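Local coordinates for probable benzoylformate decarboxylase (Rhodococcus jostii, PDB 7ORX), which belongs to the thiamine diphosphate-dependent enzymes and binds thiamine diphosphate together with a sodium ion, at residues D384-W387 with S388-L392; G459-G462 with A463-G466; L406-G409 with L410-V414. All coordinates share one frame; numbering follows the deposited sequence.

All three contacts lie in the C-terminal cofactor-binding region, a parallel sheet flanked by helices, and each involves one end of a helix packed around it. Along the chain contact 1 comes first, at the end of helix 383-389, then contact 3 where helix 409-418 begins, and last contact 2 where helix 462-470 begins. Their centres form a nearly equilateral triangle, about 20 Å from contact 1 to each of the others and about 19 Å between contacts 2 and 3. Those two come within about 6 Å at their nearest atoms, and thiamine diphosphate touches both: Leu406 meets its rings, residues 460-464 its diphosphate, sodium ion and thiazolium side. Contact 1 is packing away from the cofactor.

Contact 1: D384-W387 with S388-L392; sequences DAFW and SQMDL
The backbone at the end of helix 383-389 passes from an i+4 to an i+3 hydrogen bond: Ser388 N donates to Asp384 O (3.2 Å), and Gln389 N to Phe386 O (3.2 Å), the latter arriving from above the carbonyl plane. Ser388 OG turns back over the same turn, lying 3.1 Å from Ala385 O, with Asp384 O a rival for its single proton. The apolar side of the turn centres on Phe386. A chi1 of -176° puts its CG opposite the backbone N and beside the carbonyl carbon, on the side where Met390 follows. Met390, bent at both chi2 and chi3, lays CG over the middle of the ring at 3.6 Å from the centroid, a CH-pi contact. Met390 SD approaches obliquely, 4.8 Å from that centroid, as a Met-aromatic contact. Leu392 brings CD2 to the edge of the same ring, 3.9 Å from Phe386 CE1, and also nears Trp387 CZ3. Within the helix, Phe386 points CD1 at a face of the Trp387 indole. In the beta-alpha-beta unit formed with strands 374-378 and 398-399, Met390 and Leu392 rest on Tyr375, Tyr398 meets both aromatic rings, and Phe362 of helix 358-368 packs edge-to-face with Phe386.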
ATOM      1  N   ASP C 384     -30.566   7.057 -23.317  1.00 83.09           N
ATOM      2  CA  ASP C 384     -32.043   7.266 -23.390  1.00 85.97           C
ATOM      3  C   ASP C 384     -32.589   6.659 -24.698  1.00 85.37           C
ATOM      4  O   ASP C 384     -33.638   5.967 -24.648  1.00 87.27           O
ATOM      5  CB  ASP C 384     -32.378   8.754 -23.249  1.00 91.07           C
ATOM      6  CG  ASP C 384     -32.395   9.257 -21.809  1.00 96.99           C
ATOM      7  OD1 ASP C 384     -32.105   8.453 -20.895  1.00102.29           O
ATOM      8  OD2 ASP C 384     -32.715  10.461 -21.598  1.00103.47           O
ATOM      9  N   ALA C 385     -31.893   6.876 -25.817  1.00 82.37           N
ATOM     10  CA  ALA C 385     -32.226   6.310 -27.145  1.00 80.97           C
ATOM     11  C   ALA C 385     -32.212   4.777 -27.092  1.00 80.08           C
ATOM     12  O   ALA C 385     -33.172   4.153 -27.525  1.00 86.77           O
ATOM     13  CB  ALA C 385     -31.247   6.827 -28.162  1.00 80.75           C
ATOM     14  N   PHE C 386     -31.150   4.173 -26.591  1.00 76.67           N
ATOM     15  CA  PHE C 386     -31.027   2.697 -26.534  1.00 76.13           C
ATOM     16  C   PHE C 386     -32.252   2.102 -25.809  1.00 75.22           C
ATOM     17  O   PHE C 386     -32.902   1.191 -26.310  1.00 74.85           O
ATOM     18  CB  PHE C 386     -29.687   2.338 -25.872  1.00 74.78           C
ATOM     19  CG  PHE C 386     -29.423   0.868 -25.844  1.00 71.07           C
ATOM     20  CD1 PHE C 386     -29.964   0.071 -24.878  1.00 70.39           C
ATOM     21  CD2 PHE C 386     -28.722   0.279 -26.866  1.00 71.42           C
ATOM     22  CE1 PHE C 386     -29.791  -1.300 -24.905  1.00 69.77           C
ATOM     23  CE2 PHE C 386     -28.552  -1.091 -26.914  1.00 70.70           C
ATOM     24  CZ  PHE C 386     -29.092  -1.877 -25.923  1.00 70.27           C
ATOM     25  N   TRP C 387     -32.587   2.617 -24.636  1.00 74.64           N
ATOM     26  CA  TRP C 387     -33.555   1.946 -23.733  1.00 75.01           C
ATOM     27  C   TRP C 387     -34.979   2.145 -24.247  1.00 74.91           C
ATOM     28  O   TRP C 387     -35.854   1.288 -24.005  1.00 74.91           O
ATOM     29  CB  TRP C 387     -33.343   2.431 -22.299  1.00 74.52           C
ATOM     30  CG  TRP C 387     -32.056   1.904 -21.747  1.00 72.45           C
ATOM     31  CD1 TRP C 387     -30.916   2.593 -21.460  1.00 71.71           C
ATOM     32  CD2 TRP C 387     -31.771   0.529 -21.469  1.00 71.88           C
ATOM     33  NE1 TRP C 387     -29.952   1.743 -20.988  1.00 70.84           N
ATOM     34  CE2 TRP C 387     -30.448   0.474 -20.993  1.00 70.86           C
ATOM     35  CE3 TRP C 387     -32.532  -0.644 -21.514  1.00 72.67           C
ATOM     36  CZ2 TRP C 387     -29.865  -0.713 -20.595  1.00 71.16           C
ATOM     37  CZ3 TRP C 387     -31.957  -1.818 -21.105  1.00 71.84           C
ATOM     38  CH2 TRP C 387     -30.641  -1.846 -20.653  1.00 71.87           C
ATOM     39  N   SER C 388     -35.198   3.227 -24.964  1.00 74.41           N
ATOM     40  CA  SER C 388     -36.543   3.603 -25.470  1.00 75.55           C
ATOM     41  C   SER C 388     -36.820   2.827 -26.761  1.00 75.34           C
ATOM     42  O   SER C 388     -37.941   2.866 -27.250  1.00 75.34           O
ATOM     43  CB  SER C 388     -36.644   5.101 -25.662  1.00 76.04           C
ATOM     44  OG  SER C 388     -35.939   5.486 -26.826  1.00 76.30           O
ATOM     45  N   GLN C 389     -35.838   2.075 -27.257  1.00 75.55           N
ATOM     46  CA  GLN C 389     -35.851   1.585 -28.653  1.00 74.26           C
ATOM     47  C   GLN C 389     -35.404   0.114 -28.753  1.00 76.39           C
ATOM     48  O   GLN C 389     -35.602  -0.427 -29.811  1.00 77.16           O
ATOM     49  CB  GLN C 389     -34.988   2.563 -29.445  1.00 73.31           C
ATOM     50  CG  GLN C 389     -35.469   2.794 -30.867  1.00 73.52           C
ATOM     51  CD  GLN C 389     -36.792   3.521 -30.956  1.00 72.86           C
ATOM     52  OE1 GLN C 389     -37.672   3.127 -31.699  1.00 73.14           O
ATOM     53  NE2 GLN C 389     -36.935   4.605 -30.223  1.00 72.16           N
ATOM     54  N   MET C 390     -34.907  -0.562 -27.705  1.00 79.46           N
ATOM     55  CA  MET C 390     -34.396  -1.949 -27.871  1.00 80.27           C
ATOM     56  C   MET C 390     -35.335  -2.965 -27.241  1.00 79.18           C
ATOM     57  O   MET C 390     -35.984  -2.600 -26.230  1.00 78.13           O
ATOM     58  CB  MET C 390     -33.004  -2.072 -27.262  1.00 85.59           C
ATOM     59  CG  MET C 390     -31.985  -1.283 -28.060  1.00 89.09           C
ATOM     60  SD  MET C 390     -31.803  -1.961 -29.701  1.00 94.91           S
ATOM     61  CE  MET C 390     -30.427  -3.054 -29.400  1.00 92.08           C
ATOM     62  N   ASP C 391     -35.394  -4.173 -27.840  1.00 78.52           N
ATOM     63  CA  ASP C 391     -36.231  -5.322 -27.367  1.00 78.48           C
ATOM     64  C   ASP C 391     -35.307  -6.465 -26.946  1.00 74.85           C
ATOM     65  O   ASP C 391     -35.118  -7.399 -27.720  1.00 73.58           O
ATOM     66  CB  ASP C 391     -37.259  -5.800 -28.405  1.00 81.27           C
ATOM     67  CG  ASP C 391     -38.195  -6.929 -27.970  1.00 85.90           C
ATOM     68  OD1 ASP C 391     -38.093  -7.403 -26.810  1.00 89.80           O
ATOM     69  OD2 ASP C 391     -39.026  -7.343 -28.812  1.00 94.98           O
ATOM     70  N   LEU C 392     -34.812  -6.384 -25.724  1.00 73.64           N
ATOM     71  CA  LEU C 392     -33.927  -7.386 -25.064  1.00 72.33           C
ATOM     72  C   LEU C 392     -34.797  -8.326 -24.244  1.00 72.27           C
ATOM     73  O   LEU C 392     -35.579  -7.822 -23.449  1.00 72.21           O
ATOM     74  CB  LEU C 392     -32.970  -6.623 -24.149  1.00 70.30           C
ATOM     75  CG  LEU C 392     -31.758  -5.962 -24.798  1.00 69.72           C
ATOM     76  CD1 LEU C 392     -32.032  -5.542 -26.204  1.00 70.02           C
ATOM     77  CD2 LEU C 392     -31.301  -4.764 -23.995  1.00 69.33           C
TER

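Contact 2: G459-G462 with A463-G466; sequences GTYG and ALRG. With NA (sodium ion), chain J; TPP (thiamine diphosphate), chain I.
Tyr461 and Leu464 touch through their CB atoms where a loop turns into helix 462-470, just past the second end of the GDG-to-NN motif by which thiamine diphosphate enzymes hold metal and diphosphate. Tyr461 is worth tracing outward. Its CB lies 4.1 Å from Leu464 CB and also touches the cofactor at C6. CG follows the same carbon, and CD1 comes against both C6 and C7, the ethyl link between thiazolium and diphosphate. CE1 remains near C7, while the methyl CM4 sits over the centre of one ring face, 4.0 Å above it. At the tip, OH is hydrogen-bonded to Asn26 ND2 of the second subunit, so one side chain reaches from the cofactor to the neighbouring subunit. Leu464 lines the thiazolium next to it, CD2 lying 4.1 Å from C2 of thiamine diphosphate.

The backbone closes the first helical turns: Arg465 N donates to Tyr461 O (3.3 Å) and Gly466 N to Gly462 O (3.0 Å). Arg465, extended from CG to NE, passes aslant of Thr460; its NH2 forms a salt bridge with Asp480, and Thr460 OG1 has Leu479 O and Asp480 OD1 as hydrogen-bond partners, which compete for its one proton. The amides at the helix start face the diphosphate, whose charge the helix dipole would probably help to offset: Ala463 N donates to O2B at 2.9 Å, and Gly462 N more weakly to O3B. Asp431 and Asn458 complete the sodium site with a water and two phosphate oxygens, and Thr460 O binds the ion at 2.0 Å.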
ATOM      1  N   GLY C 459     -18.288  12.550 -34.463  1.00 76.38           N
ATOM      2  CA  GLY C 459     -17.134  13.464 -34.608  1.00 77.81           C
ATOM      3  C   GLY C 459     -16.671  14.078 -33.291  1.00 79.27           C
ATOM      4  O   GLY C 459     -15.777  14.931 -33.342  1.00 81.19           O
ATOM      5  N   THR C 460     -17.226  13.640 -32.154  1.00 79.49           N
ATOM      6  CA  THR C 460     -17.132  14.322 -30.840  1.00 79.96           C
ATOM      7  C   THR C 460     -17.177  13.308 -29.672  1.00 80.50           C
ATOM      8  O   THR C 460     -17.631  12.131 -29.846  1.00 78.21           O
ATOM      9  CB  THR C 460     -18.238  15.381 -30.753  1.00 79.86           C
ATOM     10  OG1 THR C 460     -17.943  16.327 -29.726  1.00 79.69           O
ATOM     11  CG2 THR C 460     -19.602  14.788 -30.493  1.00 78.75           C
ATOM     12  N   TYR C 461     -16.715  13.764 -28.506  1.00 80.74           N
ATOM     13  CA  TYR C 461     -17.020  13.183 -27.175  1.00 79.87           C
ATOM     14  C   TYR C 461     -18.362  13.759 -26.713  1.00 79.59           C
ATOM     15  O   TYR C 461     -18.390  14.762 -25.998  1.00 80.33           O
ATOM     16  CB  TYR C 461     -15.889  13.488 -26.185  1.00 79.51           C
ATOM     17  CG  TYR C 461     -14.560  12.819 -26.451  1.00 77.72           C
ATOM     18  CD1 TYR C 461     -14.467  11.545 -26.986  1.00 76.25           C
ATOM     19  CD2 TYR C 461     -13.383  13.447 -26.091  1.00 77.84           C
ATOM     20  CE1 TYR C 461     -13.243  10.929 -27.175  1.00 75.62           C
ATOM     21  CE2 TYR C 461     -12.148  12.840 -26.271  1.00 77.36           C
ATOM     22  CZ  TYR C 461     -12.075  11.568 -26.810  1.00 76.15           C
ATOM     23  OH  TYR C 461     -10.870  10.935 -26.972  1.00 75.75           O
ATOM     24  N   GLY C 462     -19.452  13.158 -27.170  1.00 79.58           N
ATOM     25  CA  GLY C 462     -20.818  13.698 -27.010  1.00 80.08           C
ATOM     26  C   GLY C 462     -21.230  13.847 -25.556  1.00 80.60           C
ATOM     27  O   GLY C 462     -21.730  14.931 -25.210  1.00 80.19           O
ATOM     28  N   ALA C 463     -21.038  12.814 -24.720  1.00 79.75           N
ATOM     29  CA  ALA C 463     -21.491  12.806 -23.305  1.00 79.47           C
ATOM     30  C   ALA C 463     -20.737  13.877 -22.507  1.00 79.37           C
ATOM     31  O   ALA C 463     -21.311  14.343 -21.515  1.00 79.23           O
ATOM     32  CB  ALA C 463     -21.321  11.431 -22.689  1.00 79.33           C
ATOM     33  N   LEU C 464     -19.517  14.249 -22.925  1.00 79.65           N
ATOM     34  CA  LEU C 464     -18.683  15.318 -22.298  1.00 81.73           C
ATOM     35  C   LEU C 464     -19.174  16.707 -22.688  1.00 82.67           C
ATOM     36  O   LEU C 464     -18.903  17.633 -21.903  1.00 82.88           O
ATOM     37  CB  LEU C 464     -17.211  15.182 -22.707  1.00 82.95           C
ATOM     38  CG  LEU C 464     -16.422  14.056 -22.051  1.00 83.86           C
ATOM     39  CD1 LEU C 464     -14.934  14.332 -22.228  1.00 84.97           C
ATOM     40  CD2 LEU C 464     -16.813  13.890 -20.573  1.00 82.54           C
ATOM     41  N   ARG C 465     -19.787  16.854 -23.875  1.00 84.51           N
ATOM     42  CA  ARG C 465     -20.540  18.076 -24.265  1.00 85.54           C
ATOM     43  C   ARG C 465     -21.824  18.164 -23.437  1.00 86.50           C
ATOM     44  O   ARG C 465     -22.121  19.272 -22.977  1.00 87.06           O
ATOM     45  CB  ARG C 465     -20.844  18.079 -25.759  1.00 86.81           C
ATOM     46  CG  ARG C 465     -19.622  18.283 -26.643  1.00 86.69           C
ATOM     47  CD  ARG C 465     -20.042  18.632 -28.061  1.00 86.12           C
ATOM     48  NE  ARG C 465     -18.887  19.105 -28.797  1.00 86.21           N
ATOM     49  CZ  ARG C 465     -18.352  20.305 -28.659  1.00 87.08           C
ATOM     50  NH1 ARG C 465     -18.873  21.176 -27.811  1.00 87.62           N
ATOM     51  NH2 ARG C 465     -17.269  20.620 -29.346  1.00 88.44           N
ATOM     52  N   GLY C 466     -22.521  17.027 -23.220  1.00 89.02           N
ATOM     53  CA  GLY C 466     -23.649  16.841 -22.263  1.00 87.71           C
ATOM     54  C   GLY C 466     -23.338  17.349 -20.863  1.00 87.24           C
ATOM     55  O   GLY C 466     -24.200  18.012 -20.260  1.00 86.40           O
TER
HETATM   56 NA    NA J 602     -18.835  10.567 -30.272  1.00 66.13          NA
HETATM   57  N1' TPP I 601     -11.065   8.128 -20.428  1.00 77.55           N
HETATM   58  C2' TPP I 601     -11.500   6.913 -20.073  1.00 80.67           C
HETATM   59  CM2 TPP I 601     -10.521   5.785 -20.075  1.00 81.97           C
HETATM   60  N3' TPP I 601     -12.750   6.633 -19.703  1.00 78.00           N
HETATM   61  C4' TPP I 601     -13.631   7.646 -19.680  1.00 78.49           C
HETATM   62  N4' TPP I 601     -14.877   7.336 -19.297  1.00 78.57           N
HETATM   63  C5' TPP I 601     -13.272   8.964 -20.053  1.00 77.74           C
HETATM   64  C6' TPP I 601     -11.948   9.134 -20.407  1.00 72.67           C
HETATM   65  C7' TPP I 601     -14.255  10.124 -20.062  1.00 83.19           C
HETATM   66  N3  TPP I 601     -15.304  10.013 -21.105  1.00 83.33           N
HETATM   67  C2  TPP I 601     -16.579   9.756 -20.803  1.00 87.60           C
HETATM   68  S1  TPP I 601     -17.612   9.762 -22.172  1.00 84.99           S
HETATM   69  C5  TPP I 601     -16.241  10.136 -23.173  1.00 91.47           C
HETATM   70  C4  TPP I 601     -15.076  10.157 -22.476  1.00 88.71           C
HETATM   71  CM4 TPP I 601     -13.707  10.356 -23.058  1.00 85.90           C
HETATM   72  C6  TPP I 601     -16.422  10.447 -24.633  1.00 86.98           C
HETATM   73  C7  TPP I 601     -16.477   9.227 -25.506  1.00 89.35           C
HETATM   74  O7  TPP I 601     -17.705   9.311 -26.253  1.00 84.16           O
HETATM   75  PA  TPP I 601     -17.931   8.451 -27.579  1.00 78.77           P
HETATM   76  O1A TPP I 601     -17.451   7.037 -27.591  1.00 84.94           O
HETATM   77  O2A TPP I 601     -17.395   9.327 -28.661  1.00109.98           O
HETATM   78  O3A TPP I 601     -19.533   8.466 -27.517  1.00 76.23           O
HETATM   79  PB  TPP I 601     -20.550   9.739 -27.504  1.00 83.26           P
HETATM   80  O1B TPP I 601     -21.971   9.198 -27.484  1.00 70.48           O
HETATM   81  O2B TPP I 601     -20.214  10.574 -26.287  1.00 64.48           O
HETATM   82  O3B TPP I 601     -20.232  10.464 -28.794  1.00 90.75           O
HETATM   83  O   HOH W   1     -20.240   8.799 -30.982  1.00 69.51           O

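Contact 3: L406-G409 with L410-V414; sequences LGFG and LPAAV. With TPP (thiamine diphosphate), chain I.
Two torsions bring Phe408 onto Ala412: with chi1 at 167° CG extends opposite the backbone N, and chi2 at 89° turns the ring so that one face lies over the first turn of helix 409-418. There Ala412 CB sits above the ring centre, 3.6 Å from the centroid, a face-on CH-pi contact between residues one helical turn apart. This is a loop-to-helix junction in the C-terminal thiamine diphosphate-binding domain, a parallel alpha/beta sheet flanked by helices, and the backbone bonds run in step with the side chains. Ala412 N donates to Phe408 O at 2.8 Å and Ala413 N to Gly409 O at 2.9 Å.

Pro411 occupies the first turn and has no N-H to offer. Its ring packs on the preceding carbonyls, CG against Gly407 O and CD 3.4 Å from Phe408 O, while Ser55 OG of helix 50-64 is hydrogen-bonded to Gly407 O. Gly407 has a positive phi, which lets the chain swing from the cofactor into the helix. Glu378, at the end of strand 374-378, steadies this bend by accepting a hydrogen bond from Phe408 N and weaker ones from Gly407 N and Gly409 N. The Phe408 ring is also bordered by Leu62 and Val376.

At the far end of the loop, Leu406 lies between the two rings of thiamine diphosphate, its CG against the pyrimidine and CD1 3.5 Å from thiazolium C4. This fits the bulky residue that props the V-shaped cofactor in relatives of this enzyme. Leu406 N adds a polar hold, donating to pyrimidine N3' at 3.2 Å with an N-H...N angle of 162°.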
ATOM      1  N   LEU C 406     -13.422   3.592 -20.390  1.00 83.23           N
ATOM      2  CA  LEU C 406     -13.578   3.378 -21.857  1.00 83.52           C
ATOM      3  C   LEU C 406     -12.446   2.472 -22.332  1.00 81.53           C
ATOM      4  O   LEU C 406     -11.410   2.410 -21.659  1.00 82.78           O
ATOM      5  CB  LEU C 406     -13.639   4.696 -22.627  1.00 84.61           C
ATOM      6  CG  LEU C 406     -14.864   5.562 -22.333  1.00 86.14           C
ATOM      7  CD1 LEU C 406     -14.927   6.715 -23.324  1.00 87.27           C
ATOM      8  CD2 LEU C 406     -16.157   4.741 -22.355  1.00 85.34           C
ATOM      9  N   GLY C 407     -12.695   1.748 -23.411  1.00 79.67           N
ATOM     10  CA  GLY C 407     -11.804   0.697 -23.933  1.00 78.51           C
ATOM     11  C   GLY C 407     -12.247  -0.676 -23.487  1.00 74.61           C
ATOM     12  O   GLY C 407     -11.471  -1.623 -23.674  1.00 76.98           O
ATOM     13  N   PHE C 408     -13.446  -0.762 -22.925  1.00 70.92           N
ATOM     14  CA  PHE C 408     -14.126  -2.033 -22.623  1.00 69.72           C
ATOM     15  C   PHE C 408     -14.853  -2.558 -23.857  1.00 70.22           C
ATOM     16  O   PHE C 408     -14.707  -3.716 -24.159  1.00 70.93           O
ATOM     17  CB  PHE C 408     -15.075  -1.837 -21.452  1.00 69.02           C
ATOM     18  CG  PHE C 408     -16.050  -2.957 -21.223  1.00 68.07           C
ATOM     19  CD1 PHE C 408     -15.710  -4.015 -20.416  1.00 67.91           C
ATOM     20  CD2 PHE C 408     -17.325  -2.926 -21.773  1.00 69.17           C
ATOM     21  CE1 PHE C 408     -16.613  -5.032 -20.167  1.00 67.21           C
ATOM     22  CE2 PHE C 408     -18.229  -3.940 -21.520  1.00 68.69           C
ATOM     23  CZ  PHE C 408     -17.855  -5.007 -20.737  1.00 68.07           C
ATOM     24  N   GLY C 409     -15.626  -1.731 -24.551  1.00 70.68           N
ATOM     25  CA  GLY C 409     -16.624  -2.192 -25.540  1.00 70.17           C
ATOM     26  C   GLY C 409     -16.050  -2.992 -26.694  1.00 69.72           C
ATOM     27  O   GLY C 409     -16.420  -4.177 -26.852  1.00 73.41           O
ATOM     28  N   LEU C 410     -15.174  -2.409 -27.491  1.00 68.53           N
ATOM     29  CA  LEU C 410     -14.670  -3.130 -28.682  1.00 68.80           C
ATOM     30  C   LEU C 410     -14.109  -4.477 -28.259  1.00 67.58           C
ATOM     31  O   LEU C 410     -14.542  -5.506 -28.769  1.00 68.40           O
ATOM     32  CB  LEU C 410     -13.635  -2.284 -29.428  1.00 70.66           C
ATOM     33  CG  LEU C 410     -13.830  -2.366 -30.933  1.00 73.05           C
ATOM     34  CD1 LEU C 410     -13.121  -1.237 -31.671  1.00 75.66           C
ATOM     35  CD2 LEU C 410     -13.383  -3.724 -31.418  1.00 73.42           C
ATOM     36  N   PRO C 411     -13.133  -4.520 -27.326  1.00 66.64           N
ATOM     37  CA  PRO C 411     -12.556  -5.781 -26.889  1.00 66.12           C
ATOM     38  C   PRO C 411     -13.587  -6.691 -26.220  1.00 65.59           C
ATOM     39  O   PRO C 411     -13.573  -7.852 -26.496  1.00 65.91           O
ATOM     40  CB  PRO C 411     -11.482  -5.349 -25.897  1.00 66.43           C
ATOM     41  CG  PRO C 411     -11.115  -3.975 -26.356  1.00 66.91           C
ATOM     42  CD  PRO C 411     -12.471  -3.380 -26.678  1.00 66.86           C
ATOM     43  N   ALA C 412     -14.459  -6.181 -25.369  1.00 65.70           N
ATOM     44  CA  ALA C 412     -15.389  -7.078 -24.654  1.00 66.38           C
ATOM     45  C   ALA C 412     -16.285  -7.718 -25.693  1.00 67.23           C
ATOM     46  O   ALA C 412     -16.642  -8.860 -25.487  1.00 71.37           O
ATOM     47  CB  ALA C 412     -16.191  -6.367 -23.609  1.00 67.17           C
ATOM     48  N   ALA C 413     -16.608  -7.028 -26.772  1.00 66.55           N
ATOM     49  CA  ALA C 413     -17.487  -7.584 -27.820  1.00 67.31           C
ATOM     50  C   ALA C 413     -16.802  -8.794 -28.426  1.00 67.99           C
ATOM     51  O   ALA C 413     -17.436  -9.847 -28.586  1.00 69.06           O
ATOM     52  CB  ALA C 413     -17.757  -6.559 -28.904  1.00 68.17           C
ATOM     53  N   VAL C 414     -15.534  -8.630 -28.781  1.00 68.44           N
ATOM     54  CA  VAL C 414     -14.721  -9.708 -29.408  1.00 67.69           C
ATOM     55  C   VAL C 414     -14.718 -10.873 -28.427  1.00 68.48           C
ATOM     56  O   VAL C 414     -14.986 -11.982 -28.836  1.00 69.67           O
ATOM     57  CB  VAL C 414     -13.299  -9.216 -29.701  1.00 67.26           C
ATOM     58  CG1 VAL C 414     -12.366 -10.344 -30.032  1.00 67.69           C
ATOM     59  CG2 VAL C 414     -13.286  -8.153 -30.789  1.00 68.25           C
TER
HETATM   60  N1' TPP I 601     -11.065   8.128 -20.428  1.00 77.55           N
HETATM   61  C2' TPP I 601     -11.500   6.913 -20.073  1.00 80.67           C
HETATM   62  CM2 TPP I 601     -10.521   5.785 -20.075  1.00 81.97           C
HETATM   63  N3' TPP I 601     -12.750   6.633 -19.703  1.00 78.00           N
HETATM   64  C4' TPP I 601     -13.631   7.646 -19.680  1.00 78.49           C
HETATM   65  N4' TPP I 601     -14.877   7.336 -19.297  1.00 78.57           N
HETATM   66  C5' TPP I 601     -13.272   8.964 -20.053  1.00 77.74           C
HETATM   67  C6' TPP I 601     -11.948   9.134 -20.407  1.00 72.67           C
HETATM   68  C7' TPP I 601     -14.255  10.124 -20.062  1.00 83.19           C
HETATM   69  N3  TPP I 601     -15.304  10.013 -21.105  1.00 83.33           N
HETATM   70  C2  TPP I 601     -16.579   9.756 -20.803  1.00 87.60           C
HETATM   71  S1  TPP I 601     -17.612   9.762 -22.172  1.00 84.99           S
HETATM   72  C5  TPP I 601     -16.241  10.136 -23.173  1.00 91.47           C
HETATM   73  C4  TPP I 601     -15.076  10.157 -22.476  1.00 88.71           C
HETATM   74  CM4 TPP I 601     -13.707  10.356 -23.058  1.00 85.90           C
HETATM   75  C6  TPP I 601     -16.422  10.447 -24.633  1.00 86.98           C
HETATM   76  C7  TPP I 601     -16.477   9.227 -25.506  1.00 89.35           C
HETATM   77  O7  TPP I 601     -17.705   9.311 -26.253  1.00 84.16           O
HETATM   78  PA  TPP I 601     -17.931   8.451 -27.579  1.00 78.77           P
HETATM   79  O1A TPP I 601     -17.451   7.037 -27.591  1.00 84.94           O
HETATM   80  O2A TPP I 601     -17.395   9.327 -28.661  1.00109.98           O
HETATM   81  O3A TPP I 601     -19.533   8.466 -27.517  1.00 76.23           O
HETATM   82  PB  TPP I 601     -20.550   9.739 -27.504  1.00 83.26           P
HETATM   83  O1B TPP I 601     -21.971   9.198 -27.484  1.00 70.48           O
HETATM   84  O2B TPP I 601     -20.214  10.574 -26.287  1.00 64.48           O
HETATM   85  O3B TPP I 601     -20.232  10.464 -28.794  1.00 90.75           O